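PDB 5KLE: carbohydrate binding module E1 from Uncultured bacterium, which binds cello-oligosaccharides such as cellopentaose, and probably serves to hold an associated enzyme close to plant cell-wall beta-glucans. Local coordinates for residues A[17-22]-A[31-36]; A[40-45]-A[92-97]; A[46-51]-A[88-93]; A[50-55]-A[79-84]. One frame throughout, in Å; residues are numbered along the deposited sequence.

Contact 1 (A[17-22]-A[31-36]); sequences AAKGVE and IKYNKS. With BGC (beta-D-glucopyranose), chain B.
Tyr33 turns the edge of its ring to the backbone of Ala17, Ala18 and Lys19. CD1 lies 3.5 Å from Ala17 O and CE1 3.7 Å from Lys19 N, both near the ring plane, which makes this an edge contact with peptide groups. The tyrosine CG stands anti to the backbone N (chi1 180°), and the ring end comes nearer to residues 17-19 than CB does. At the far end, the Lys19 side chain runs slantwise past the tyrosine, its CG 3.4 Å from Tyr33 OH. The polar ends then part: Tyr33 OH hydrogen-bonds Asn96, while Lys19 NZ forms a salt bridge with Asp95.

Closer to the strand, the methyl of Ala17 fits between two neighbours, with CB 3.7 Å from Ile31 CG2 and a little farther from Tyr33 CD1. The backbone joins in where Ala17 N donates to Lys32 O at 2.9 Å, with 163° at the hydrogen. A water continues the link, donating to Ala17 O at 2.8 Å and accepting from Asn34 N at 2.9 Å. Beyond Ala17 the chain swings off in a type II beta turn from Ala18 to Val21, Gly20 taking the positive phi, and reaches Glu22, whose OE1, in one of its two modelled conformers, accepts a bond from O6 of glucose B at 2.8 Å.

The chemistry is thus mixed: one direct backbone hydrogen bond and one water pick up where the short parallel pairing of strands 15-16 and 30-35 ends, and a buried methyl and ring edge fasten the start of a loop whose other end meets the sugar.

Contact 2 (A[40-45]-A[92-97]); sequences LQIGSW and VKFDNW. With BGC (beta-D-glucopyranose), chain C; BGC (beta-D-glucopyranose), chain D; BGC (beta-D-glucopyranose), chain B.
Gln41 and Asp95 face each other across an antiparallel strand pair, each bonding the other through its backbone N and O. Gly43 and Lys93 repeat the reciprocal pairing, and all four N-to-O distances are 2.9 Å. Between these hydrogen-bonded pairs, Ile42 and Phe94 form a non-hydrogen-bonded one.

Apolar packing occupies the face bearing Ile42, Val92 and Phe94. Ile42 CG2 meets Val92 CG2 at 3.7 Å, and Ile42 lies side by side with Phe94, both pointing the same way; Ile42 packs on Tyr52 and Phe94 on Ile31, both of the other sheet.

Stacking governs the opposite face. The Gln41 chain bends at chi2 (-74°), placing CD beneath the Trp97 ring; amide and ring planes are only 2° apart. Gln41 CG makes a CH-pi contact 3.5 Å from the centroid of the six-membered ring, and NE2 lies 3.5 Å from Trp97 NE1. Thr70 and the carbonyl of Thr39 hold the amide, fixing its rotation under the indole. Glucose D covers the other face, its C4 3.8 Å above the Trp97 plane and over its centre.

The sugars are also met by Trp45 and Lys93. One face of Trp45 carries C1 of glucose B and C4 of glucose C. The Lys93 chain, extended beyond CG, crosses Trp45 obliquely, with CE 3.7 Å from Trp45 CZ3, and its NZ donates to O3 of glucose C at 2.9 Å and to O2 at 3.0 Å. Trp68 meets both Trp45 and Trp97 edge-to-face. A row of tryptophans on one beta-sheet face, with polar groups between them, is the familiar glycan-binding platform of carbohydrate-binding modules.

Contact 3 (A[46-51]-A[88-93]); sequences TGVASS and RSFNVK. With BGC (beta-D-glucopyranose), chain C.
Thr46 OG1 accepts the backbone N-H of Asn91 at 3.1 Å, a fairly straight bond with 163° at the hydrogen. With OG1 anti to the carbonyl carbon (chi1 -46°), the hydroxyl is placed against strand 90-96, while the threonine side chain as a whole crosses Phe90 at about a right angle, with Thr46 CB 3.9 Å from Phe90 CB.

Next to this bond the contact turns apolar. Both Val48 branches meet Arg88, CG2 lying 3.6 Å from its CG, while Val48 CB rests 4.0 Å from Phe90 CB. The arginine thus lends its aliphatic part to the valine. Phe90 has its CG between the backbone N and the carbonyl carbon (chi1 61°), and its ring tip meets Ser50, CZ lying 3.5 Å from Ser50 CB. The same ring packs against Tyr52, Ala25 and Ser44, placing its far end between the sheets.

Residues 46-51 carry the chain from strand 40-44 in one sheet to strand 50-54 in the other, and here they close over strand 90-96 on the way. Such a connection, crossing from one sheet to the other, is characteristic of a beta-sandwich.

Contact 4 (A[50-55]-A[79-84]); sequences SSYNIT and LYIKIV
Tyr52 and Ile83 lie side by side and point the same way, and Ile54 and Ile81 do likewise two residues farther along each strand. Each couple is a non-hydrogen-bonded antiparallel pair. Tyr52 CE1 touches Ile83 CG1 at 3.9 Å, and Ile54 CG1 approaches Ile81 CG1 at 4.0 Å. Diagonal neighbours meet differently: Tyr52 lies slantwise to Ile81, with its CD1 3.8 Å from CG2 of the isoleucine, and Ile54 does the same with Leu79. The Ile81 distances belong to one of its two modelled conformers. The tyrosine ring reaches toward strands 40-44 and 90-96, and its OH donates to Ser50 OG at 2.7 Å.

On the other face Val84 is the meeting point. Its CG2 lies 3.5 Å from Asn53 ND2, and its CB sits 3.5 Å from Ser51 OG. The polar ends have their own partners, Gly60 for Asn53 OD1, Ser85 for Ser51 OG and the carbonyl of Ala6 for Lys82 NZ.

Asn53 and Lys82 exchange two backbone bonds, flanked by Val84 N to Ser51 O and by Thr55 N to Tyr80 O, the latter at 2.8 Å and the straightest of the four (171°). Past the last of these a water bridges Thr55 O and Tyr80 N.

The chemistry therefore divides by face: the inward one is hydrocarbon and one phenol, its hydroxyl satisfied within the core by Ser50, while the other mixes Val84 with amide, hydroxyl and lysine groups.

Overall arrangement
Contacts 2 and 4 are true strand pairings, one in each sheet of the sandwich, and their apolar faces meet in the core, where Leu40, Ile42, Val92 and Phe94 of the first pack on Tyr52, Ile54 and Ile81 of the second. Contact 2 is buried, whereas contact 4 has a partly exposed outer face. Contacts 1 and 3 are smaller and rely on loops that pass between sheets. Contact 1 is tied to strand 77-86 through strand 30-35 and to strand 90-96 through Gly20; contact 3 shares strand 50-54 with contact 4 and strand 90-96 with contact 2. Sugar recognition gathers on the outer face of contact 2, joined by Glu22 from contact 1, whereas contact 4 stays away from the glycan.

Contact 1 (A[17-22]-A[31-36])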
# COMPACT_ATOMS: atom_id res chain seq x y z
N ALA A 17 3.16 1.23 -7.98
CA ALA A 17 1.72 1.40 -8.24
C ALA A 17 1.50 2.66 -9.05
O ALA A 17 2.13 3.70 -8.81
CB ALA A 17 0.96 1.53 -6.91
N ALA A 18 0.56 2.58 -10.00
CA ALA A 18 0.06 3.75 -10.72
C ALA A 18 -1.30 4.16 -10.17
O ALA A 18 -2.11 3.30 -9.80
CB ALA A 18 -0.05 3.47 -12.21
N LYS A 19 -1.53 5.48 -10.10
CA LYS A 19 -2.76 6.03 -9.52
C LYS A 19 -3.99 5.38 -10.13
O LYS A 19 -4.20 5.45 -11.36
CB LYS A 19 -2.80 7.55 -9.74
CG LYS A 19 -4.01 8.25 -9.16
CD LYS A 19 -3.85 9.75 -9.42
CE LYS A 19 -4.94 10.61 -8.75
NZ LYS A 19 -6.31 10.24 -9.18
N GLY A 20 -4.79 4.74 -9.28
CA GLY A 20 -6.06 4.17 -9.70
C GLY A 20 -6.01 2.86 -10.44
O GLY A 20 -7.08 2.39 -10.85
N VAL A 21 -4.82 2.24 -10.61
CA VAL A 21 -4.64 1.05 -11.47
C VAL A 21 -4.41 -0.17 -10.57
O VAL A 21 -3.41 -0.24 -9.86
CB VAL A 21 -3.47 1.25 -12.45
CG1 VAL A 21 -3.21 -0.02 -13.25
CG2 VAL A 21 -3.75 2.43 -13.39
N GLU A 22 -5.33 -1.15 -10.64
CA GLU A 22 -5.21 -2.34 -9.80
C GLU A 22 -4.02 -3.20 -10.20
O GLU A 22 -3.63 -3.28 -11.39
CB GLU A 22 -6.48 -3.18 -9.87
CG GLU A 22 -7.66 -2.64 -9.08
CD GLU A 22 -8.70 -3.71 -8.78
OE1 GLU A 22 -9.39 -3.58 -7.76
OE2 GLU A 22 -8.82 -4.69 -9.56
N ILE A 31 5.82 -1.52 -2.05
CA ILE A 31 5.24 -0.84 -3.21
C ILE A 31 5.68 0.63 -3.17
O ILE A 31 5.46 1.32 -2.16
CB ILE A 31 3.70 -0.88 -3.15
CG1 ILE A 31 3.18 -2.28 -2.83
CG2 ILE A 31 3.10 -0.29 -4.48
CD1 ILE A 31 3.56 -3.24 -3.81
N LYS A 32 6.20 1.14 -4.29
CA LYS A 32 6.44 2.57 -4.44
C LYS A 32 5.16 3.21 -5.01
O LYS A 32 4.60 2.70 -5.98
CB LYS A 32 7.58 2.82 -5.43
CG LYS A 32 7.91 4.30 -5.64
CD LYS A 32 8.98 4.50 -6.73
CE LYS A 32 9.31 5.96 -6.92
NZ LYS A 32 10.54 6.06 -7.80
N TYR A 33 4.74 4.32 -4.42
CA TYR A 33 3.60 5.08 -4.96
C TYR A 33 3.87 6.56 -4.76
O TYR A 33 4.09 7.00 -3.62
CB TYR A 33 2.29 4.71 -4.23
CG TYR A 33 1.09 5.46 -4.75
CD1 TYR A 33 0.66 5.28 -6.06
CD2 TYR A 33 0.40 6.39 -3.96
CE1 TYR A 33 -0.42 6.00 -6.57
CE2 TYR A 33 -0.71 7.12 -4.46
CZ TYR A 33 -1.10 6.92 -5.77
OH TYR A 33 -2.19 7.58 -6.32
N ASN A 34 3.77 7.34 -5.84
CA ASN A 34 3.89 8.79 -5.73
C ASN A 34 2.51 9.42 -5.54
O ASN A 34 1.64 9.28 -6.41
CB ASN A 34 4.60 9.38 -6.95
CG ASN A 34 4.80 10.87 -6.83
OD1 ASN A 34 3.90 11.65 -7.14
ND2 ASN A 34 5.99 11.27 -6.36
N LYS A 35 2.30 10.10 -4.39
CA LYS A 35 1.08 10.88 -4.10
C LYS A 35 1.34 12.35 -4.37
O LYS A 35 2.12 13.00 -3.66
CB LYS A 35 0.61 10.67 -2.66
CG LYS A 35 -0.57 11.59 -2.34
CD LYS A 35 -1.38 11.15 -1.14
CE LYS A 35 -0.66 11.41 0.20
NZ LYS A 35 -0.73 12.85 0.64
N SER A 36 0.70 12.87 -5.41
CA SER A 36 0.95 14.24 -5.84
C SER A 36 0.29 15.27 -4.92
O SER A 36 0.83 16.37 -4.74
CB SER A 36 0.52 14.41 -7.30
OG SER A 36 -0.85 14.15 -7.43
C2 BGC B . -16.18 -3.61 -8.02
C3 BGC B . -15.63 -5.07 -7.95
C4 BGC B . -14.40 -5.19 -8.74
C5 BGC B . -13.36 -4.08 -8.43
C6 BGC B . -12.22 -4.29 -9.38
C1 BGC B . -15.06 -2.66 -7.70
O2 BGC B . -17.26 -3.26 -7.20
O3 BGC B . -16.48 -5.89 -8.68
O4 BGC B . -13.80 -6.46 -8.65
O5 BGC B . -14.02 -2.86 -8.59
O6 BGC B . -11.50 -3.06 -9.51
O HOH W 1 3.51 6.05 -8.44

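Contact 2 (A[40-45]-A[92-97])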
# COMPACT_ATOMS: atom_id res chain seq x y z
N LEU A 40 -4.22 9.96 0.71
CA LEU A 40 -4.01 8.60 0.18
C LEU A 40 -5.22 7.70 0.46
O LEU A 40 -5.83 7.76 1.53
CB LEU A 40 -2.76 7.99 0.84
CG LEU A 40 -2.43 6.54 0.48
CD1 LEU A 40 -1.90 6.51 -0.96
CD2 LEU A 40 -1.38 5.95 1.44
N GLN A 41 -5.55 6.85 -0.52
CA GLN A 41 -6.63 5.86 -0.42
C GLN A 41 -6.08 4.51 -0.90
O GLN A 41 -5.37 4.46 -1.91
CB GLN A 41 -7.80 6.28 -1.35
CG GLN A 41 -8.15 7.77 -1.31
CD GLN A 41 -8.89 8.21 -0.05
OE1 GLN A 41 -9.61 7.41 0.58
NE2 GLN A 41 -8.79 9.50 0.28
N ILE A 42 -6.40 3.42 -0.17
CA ILE A 42 -6.01 2.05 -0.52
C ILE A 42 -7.30 1.24 -0.65
O ILE A 42 -8.09 1.21 0.30
CB ILE A 42 -5.08 1.41 0.53
CG1 ILE A 42 -3.81 2.25 0.68
CG2 ILE A 42 -4.82 -0.07 0.13
CD1 ILE A 42 -2.90 1.79 1.83
N GLY A 43 -7.52 0.62 -1.81
CA GLY A 43 -8.78 -0.08 -2.09
C GLY A 43 -8.62 -1.48 -2.63
O GLY A 43 -7.76 -1.75 -3.47
N SER A 44 -9.49 -2.40 -2.16
CA SER A 44 -9.51 -3.74 -2.72
C SER A 44 -10.91 -4.31 -2.56
O SER A 44 -11.60 -4.01 -1.58
CB SER A 44 -8.52 -4.66 -2.00
OG SER A 44 -8.53 -5.97 -2.56
N TRP A 45 -11.28 -5.19 -3.49
CA TRP A 45 -12.61 -5.80 -3.54
C TRP A 45 -12.51 -7.33 -3.60
O TRP A 45 -13.52 -8.02 -3.85
CB TRP A 45 -13.48 -5.20 -4.67
CG TRP A 45 -13.79 -3.79 -4.32
CD1 TRP A 45 -14.92 -3.34 -3.72
CD2 TRP A 45 -12.94 -2.64 -4.51
NE1 TRP A 45 -14.82 -1.98 -3.50
CE2 TRP A 45 -13.61 -1.53 -3.97
CE3 TRP A 45 -11.67 -2.46 -5.07
CZ2 TRP A 45 -13.06 -0.24 -3.98
CZ3 TRP A 45 -11.12 -1.18 -5.07
CH2 TRP A 45 -11.80 -0.10 -4.51
N VAL A 92 -5.30 -4.90 -5.59
CA VAL A 92 -5.37 -3.68 -4.79
C VAL A 92 -5.09 -2.50 -5.70
O VAL A 92 -4.38 -2.64 -6.71
CB VAL A 92 -4.38 -3.74 -3.61
CG1 VAL A 92 -2.95 -3.65 -4.11
CG2 VAL A 92 -4.68 -2.63 -2.60
N LYS A 93 -5.65 -1.32 -5.37
CA LYS A 93 -5.22 -0.08 -6.01
C LYS A 93 -4.96 1.02 -4.99
O LYS A 93 -5.57 1.05 -3.93
CB LYS A 93 -6.14 0.42 -7.12
CG LYS A 93 -7.59 0.54 -6.72
CD LYS A 93 -8.36 0.99 -7.96
CE LYS A 93 -9.83 0.90 -7.82
NZ LYS A 93 -10.49 1.35 -9.11
N PHE A 94 -4.00 1.88 -5.33
CA PHE A 94 -3.70 3.08 -4.56
C PHE A 94 -4.17 4.30 -5.35
O PHE A 94 -4.06 4.33 -6.58
CB PHE A 94 -2.19 3.22 -4.31
CG PHE A 94 -1.57 2.10 -3.51
CD1 PHE A 94 -2.34 1.16 -2.81
CD2 PHE A 94 -0.19 1.98 -3.45
CE1 PHE A 94 -1.73 0.10 -2.08
CE2 PHE A 94 0.43 0.95 -2.72
CZ PHE A 94 -0.35 0.01 -2.03
N ASP A 95 -4.71 5.31 -4.64
CA ASP A 95 -5.24 6.52 -5.27
C ASP A 95 -5.07 7.66 -4.28
O ASP A 95 -4.56 7.48 -3.16
CB ASP A 95 -6.71 6.30 -5.71
CG ASP A 95 -7.12 7.10 -6.96
OD1 ASP A 95 -6.63 8.23 -7.19
OD2 ASP A 95 -7.99 6.61 -7.73
N ASN A 96 -5.51 8.86 -4.68
CA ASN A 96 -5.41 10.01 -3.80
C ASN A 96 -6.40 11.04 -4.30
O ASN A 96 -6.56 11.21 -5.52
CB ASN A 96 -3.98 10.61 -3.73
CG ASN A 96 -3.42 10.99 -5.10
OD1 ASN A 96 -2.92 10.12 -5.81
ND2 ASN A 96 -3.49 12.26 -5.46
N TRP A 97 -7.07 11.70 -3.37
CA TRP A 97 -8.01 12.77 -3.70
C TRP A 97 -8.35 13.62 -2.50
O TRP A 97 -7.90 13.32 -1.39
CB TRP A 97 -9.31 12.23 -4.35
CG TRP A 97 -10.09 11.24 -3.49
CD1 TRP A 97 -10.81 11.52 -2.36
CD2 TRP A 97 -10.26 9.83 -3.73
NE1 TRP A 97 -11.42 10.37 -1.88
CE2 TRP A 97 -11.10 9.33 -2.70
CE3 TRP A 97 -9.79 8.95 -4.72
CZ2 TRP A 97 -11.46 7.98 -2.62
CZ3 TRP A 97 -10.17 7.61 -4.65
CH2 TRP A 97 -10.99 7.13 -3.61
OXT TRP A 97 -9.10 14.63 -2.61
C2 BGC C . -13.79 1.74 -7.27
C3 BGC C . -14.11 0.52 -8.08
C4 BGC C . -15.01 -0.41 -7.27
C5 BGC C . -16.21 0.30 -6.82
C6 BGC C . -17.00 -0.49 -5.81
C1 BGC C . -15.08 2.40 -6.79
O2 BGC C . -13.01 2.64 -8.05
O3 BGC C . -12.89 -0.11 -8.43
O4 BGC C . -15.45 -1.42 -8.05
O5 BGC C . -15.88 1.49 -6.15
O6 BGC C . -17.88 0.37 -5.17
C2 BGC D . -12.62 11.67 -6.56
C3 BGC D . -13.46 10.43 -6.77
C4 BGC D . -13.86 9.83 -5.40
C5 BGC D . -14.46 10.92 -4.54
C6 BGC D . -14.82 10.72 -3.07
C1 BGC D . -13.32 12.66 -5.62
O2 BGC D . -12.39 12.30 -7.80
O3 BGC D . -12.74 9.55 -7.64
O4 BGC D . -14.79 8.83 -5.69
O5 BGC D . -13.63 12.05 -4.45
O6 BGC D . -15.29 11.94 -2.60
C2 BGC B . -16.18 -3.61 -8.02
C3 BGC B . -15.63 -5.07 -7.95
C4 BGC B . -14.40 -5.19 -8.74
C5 BGC B . -13.36 -4.08 -8.43
C6 BGC B . -12.22 -4.29 -9.38
C1 BGC B . -15.06 -2.66 -7.70
O2 BGC B . -17.26 -3.26 -7.20
O3 BGC B . -16.48 -5.89 -8.68
O4 BGC B . -13.80 -6.46 -8.65
O5 BGC B . -14.02 -2.86 -8.59
O6 BGC B . -11.50 -3.06 -9.51

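Contact 3 (A[46-51]-A[88-93])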
# COMPACT_ATOMS: atom_id res chain seq x y z
N THR A 46 -11.31 -7.89 -3.42
CA THR A 46 -11.14 -9.34 -3.50
C THR A 46 -11.72 -10.07 -2.27
O THR A 46 -11.92 -11.29 -2.32
CB THR A 46 -9.63 -9.69 -3.63
OG1 THR A 46 -9.02 -8.83 -4.62
CG2 THR A 46 -9.41 -11.18 -4.07
N GLY A 47 -11.92 -9.36 -1.15
CA GLY A 47 -12.42 -9.98 0.06
C GLY A 47 -11.36 -10.48 1.01
O GLY A 47 -11.69 -11.11 2.04
N VAL A 48 -10.09 -10.21 0.72
CA VAL A 48 -8.96 -10.69 1.50
C VAL A 48 -8.49 -9.55 2.39
O VAL A 48 -8.14 -8.49 1.89
CB VAL A 48 -7.86 -11.14 0.53
CG1 VAL A 48 -6.59 -11.50 1.29
CG2 VAL A 48 -8.32 -12.34 -0.28
N ALA A 49 -8.49 -9.74 3.70
CA ALA A 49 -8.02 -8.69 4.59
C ALA A 49 -6.52 -8.46 4.44
O ALA A 49 -5.75 -9.41 4.25
CB ALA A 49 -8.29 -9.09 6.04
N SER A 50 -6.10 -7.19 4.52
CA SER A 50 -4.69 -6.85 4.40
C SER A 50 -4.29 -5.74 5.38
O SER A 50 -5.14 -5.02 5.90
CB SER A 50 -4.35 -6.44 2.94
OG SER A 50 -5.12 -5.32 2.53
N SER A 51 -2.98 -5.61 5.63
CA SER A 51 -2.47 -4.53 6.46
C SER A 51 -1.15 -4.01 5.91
O SER A 51 -0.43 -4.74 5.22
CB SER A 51 -2.34 -4.93 7.93
OG SER A 51 -1.28 -5.84 8.13
N ARG A 88 -3.49 -14.41 1.07
CA ARG A 88 -3.35 -14.87 -0.31
C ARG A 88 -3.24 -13.65 -1.21
O ARG A 88 -3.54 -12.53 -0.78
CB ARG A 88 -4.53 -15.75 -0.74
CG ARG A 88 -5.93 -15.04 -0.74
CD ARG A 88 -7.12 -16.01 -1.04
NE ARG A 88 -7.20 -17.05 0.02
CZ ARG A 88 -8.21 -17.25 0.84
NH1 ARG A 88 -9.39 -16.59 0.71
NH2 ARG A 88 -8.04 -18.17 1.79
N SER A 89 -2.78 -13.85 -2.44
CA SER A 89 -2.67 -12.70 -3.33
C SER A 89 -4.04 -12.07 -3.59
O SER A 89 -5.09 -12.74 -3.61
CB SER A 89 -2.00 -13.09 -4.66
OG SER A 89 -2.83 -13.98 -5.43
N PHE A 90 -4.04 -10.76 -3.80
CA PHE A 90 -5.29 -10.03 -3.94
C PHE A 90 -5.05 -8.85 -4.87
O PHE A 90 -3.90 -8.46 -5.11
CB PHE A 90 -5.84 -9.57 -2.56
CG PHE A 90 -4.91 -8.63 -1.80
CD1 PHE A 90 -3.75 -9.08 -1.15
CD2 PHE A 90 -5.22 -7.30 -1.71
CE1 PHE A 90 -2.92 -8.17 -0.45
CE2 PHE A 90 -4.40 -6.40 -1.02
CZ PHE A 90 -3.24 -6.82 -0.40
N ASN A 91 -6.13 -8.28 -5.43
CA ASN A 91 -5.97 -7.12 -6.32
C ASN A 91 -6.24 -5.85 -5.53
O ASN A 91 -7.30 -5.70 -4.92
CB ASN A 91 -6.93 -7.18 -7.51
CG ASN A 91 -6.57 -8.26 -8.49
OD1 ASN A 91 -5.40 -8.64 -8.64
ND2 ASN A 91 -7.57 -8.71 -9.24
N VAL A 92 -5.30 -4.90 -5.59
CA VAL A 92 -5.37 -3.68 -4.79
C VAL A 92 -5.09 -2.50 -5.70
O VAL A 92 -4.38 -2.64 -6.71
CB VAL A 92 -4.38 -3.74 -3.61
CG1 VAL A 92 -2.95 -3.65 -4.11
CG2 VAL A 92 -4.68 -2.63 -2.60
N LYS A 93 -5.65 -1.32 -5.37
CA LYS A 93 -5.22 -0.08 -6.01
C LYS A 93 -4.96 1.02 -4.99
O LYS A 93 -5.57 1.05 -3.93
CB LYS A 93 -6.14 0.42 -7.12
CG LYS A 93 -7.59 0.54 -6.72
CD LYS A 93 -8.36 0.99 -7.96
CE LYS A 93 -9.83 0.90 -7.82
NZ LYS A 93 -10.49 1.35 -9.11
C2 BGC C . -13.79 1.74 -7.27
C3 BGC C . -14.11 0.52 -8.08
C4 BGC C . -15.01 -0.41 -7.27
C5 BGC C . -16.21 0.30 -6.82
C6 BGC C . -17.00 -0.49 -5.81
C1 BGC C . -15.08 2.40 -6.79
O2 BGC C . -13.01 2.64 -8.05
O3 BGC C . -12.89 -0.11 -8.43
O4 BGC C . -15.45 -1.42 -8.05
O5 BGC C . -15.88 1.49 -6.15
O6 BGC C . -17.88 0.37 -5.17

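Contact 4 (A[50-55]-A[79-84])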
# COMPACT_ATOMS: atom_id res chain seq x y z
N SER A 50 -6.10 -7.19 4.52
CA SER A 50 -4.69 -6.85 4.40
C SER A 50 -4.29 -5.74 5.38
O SER A 50 -5.14 -5.02 5.90
CB SER A 50 -4.35 -6.44 2.94
OG SER A 50 -5.12 -5.32 2.53
N SER A 51 -2.98 -5.61 5.63
CA SER A 51 -2.47 -4.53 6.46
C SER A 51 -1.15 -4.01 5.91
O SER A 51 -0.43 -4.74 5.22
CB SER A 51 -2.34 -4.93 7.93
OG SER A 51 -1.28 -5.84 8.13
N TYR A 52 -0.83 -2.75 6.24
CA TYR A 52 0.27 -2.01 5.63
C TYR A 52 0.98 -1.11 6.63
O TYR A 52 0.37 -0.59 7.58
CB TYR A 52 -0.26 -1.04 4.53
CG TYR A 52 -1.20 -1.70 3.54
CD1 TYR A 52 -0.73 -2.16 2.29
CD2 TYR A 52 -2.55 -1.95 3.88
CE1 TYR A 52 -1.59 -2.80 1.40
CE2 TYR A 52 -3.41 -2.63 2.98
CZ TYR A 52 -2.92 -3.01 1.73
OH TYR A 52 -3.75 -3.70 0.83
N ASN A 53 2.26 -0.89 6.38
CA ASN A 53 3.05 0.15 7.05
C ASN A 53 3.69 1.04 5.98
O ASN A 53 4.30 0.53 5.03
CB ASN A 53 4.22 -0.43 7.86
CG ASN A 53 3.78 -1.21 9.09
OD1 ASN A 53 2.69 -1.00 9.61
ND2 ASN A 53 4.67 -2.09 9.59
N ILE A 54 3.59 2.37 6.16
CA ILE A 54 4.24 3.31 5.24
C ILE A 54 5.57 3.73 5.86
O ILE A 54 5.62 4.14 7.03
CB ILE A 54 3.35 4.55 5.01
CG1 ILE A 54 2.07 4.13 4.32
CG2 ILE A 54 4.11 5.62 4.22
CD1 ILE A 54 1.07 5.26 4.06
N THR A 55 6.65 3.64 5.08
CA THR A 55 7.97 3.96 5.64
C THR A 55 8.00 5.42 6.08
O THR A 55 7.63 6.32 5.33
CB THR A 55 9.06 3.68 4.62
OG1 THR A 55 8.93 2.29 4.25
CG2 THR A 55 10.48 3.91 5.22
N LEU A 79 6.08 7.50 -1.71
CA LEU A 79 5.79 6.74 -0.51
C LEU A 79 6.20 5.30 -0.75
O LEU A 79 6.07 4.80 -1.87
CB LEU A 79 4.27 6.74 -0.25
CG LEU A 79 3.68 8.11 0.11
CD1 LEU A 79 2.17 7.94 0.15
CD2 LEU A 79 4.19 8.64 1.42
N TYR A 80 6.68 4.63 0.30
CA TYR A 80 7.00 3.21 0.24
C TYR A 80 6.10 2.47 1.22
O TYR A 80 6.13 2.73 2.43
CB TYR A 80 8.51 3.00 0.49
CG TYR A 80 9.30 3.68 -0.62
CD1 TYR A 80 9.51 3.04 -1.86
CD2 TYR A 80 9.67 5.03 -0.52
CE1 TYR A 80 10.13 3.67 -2.89
CE2 TYR A 80 10.29 5.67 -1.58
CZ TYR A 80 10.53 5.00 -2.74
OH TYR A 80 11.17 5.68 -3.75
N ILE A 81 5.27 1.58 0.68
CA ILE A 81 4.19 0.94 1.42
C ILE A 81 4.46 -0.57 1.48
O ILE A 81 4.43 -1.26 0.44
CB ILE A 81 2.84 1.26 0.78
CG1 ILE A 81 2.74 2.80 0.62
CG2 ILE A 81 1.70 0.69 1.62
CD1 ILE A 81 1.41 3.32 0.12
N LYS A 82 4.74 -1.08 2.68
CA LYS A 82 4.95 -2.52 2.89
C LYS A 82 3.62 -3.20 3.17
O LYS A 82 2.83 -2.73 4.02
CB LYS A 82 5.89 -2.78 4.07
CG LYS A 82 6.13 -4.29 4.26
CD LYS A 82 7.32 -4.58 5.12
CE LYS A 82 7.55 -6.11 5.17
NZ LYS A 82 8.50 -6.43 6.25
N ILE A 83 3.37 -4.33 2.49
CA ILE A 83 2.22 -5.18 2.78
C ILE A 83 2.62 -6.12 3.91
O ILE A 83 3.41 -7.05 3.74
CB ILE A 83 1.71 -5.93 1.54
CG1 ILE A 83 1.47 -4.92 0.41
CG2 ILE A 83 0.40 -6.67 1.88
CD1 ILE A 83 0.81 -5.50 -0.82
N VAL A 84 2.09 -5.85 5.10
CA VAL A 84 2.52 -6.55 6.30
C VAL A 84 1.89 -7.92 6.38
O VAL A 84 2.54 -8.90 6.78
CB VAL A 84 2.17 -5.69 7.54
CG1 VAL A 84 2.46 -6.49 8.81
CG2 VAL A 84 3.02 -4.41 7.52
O HOH W 2 7.59 6.31 2.49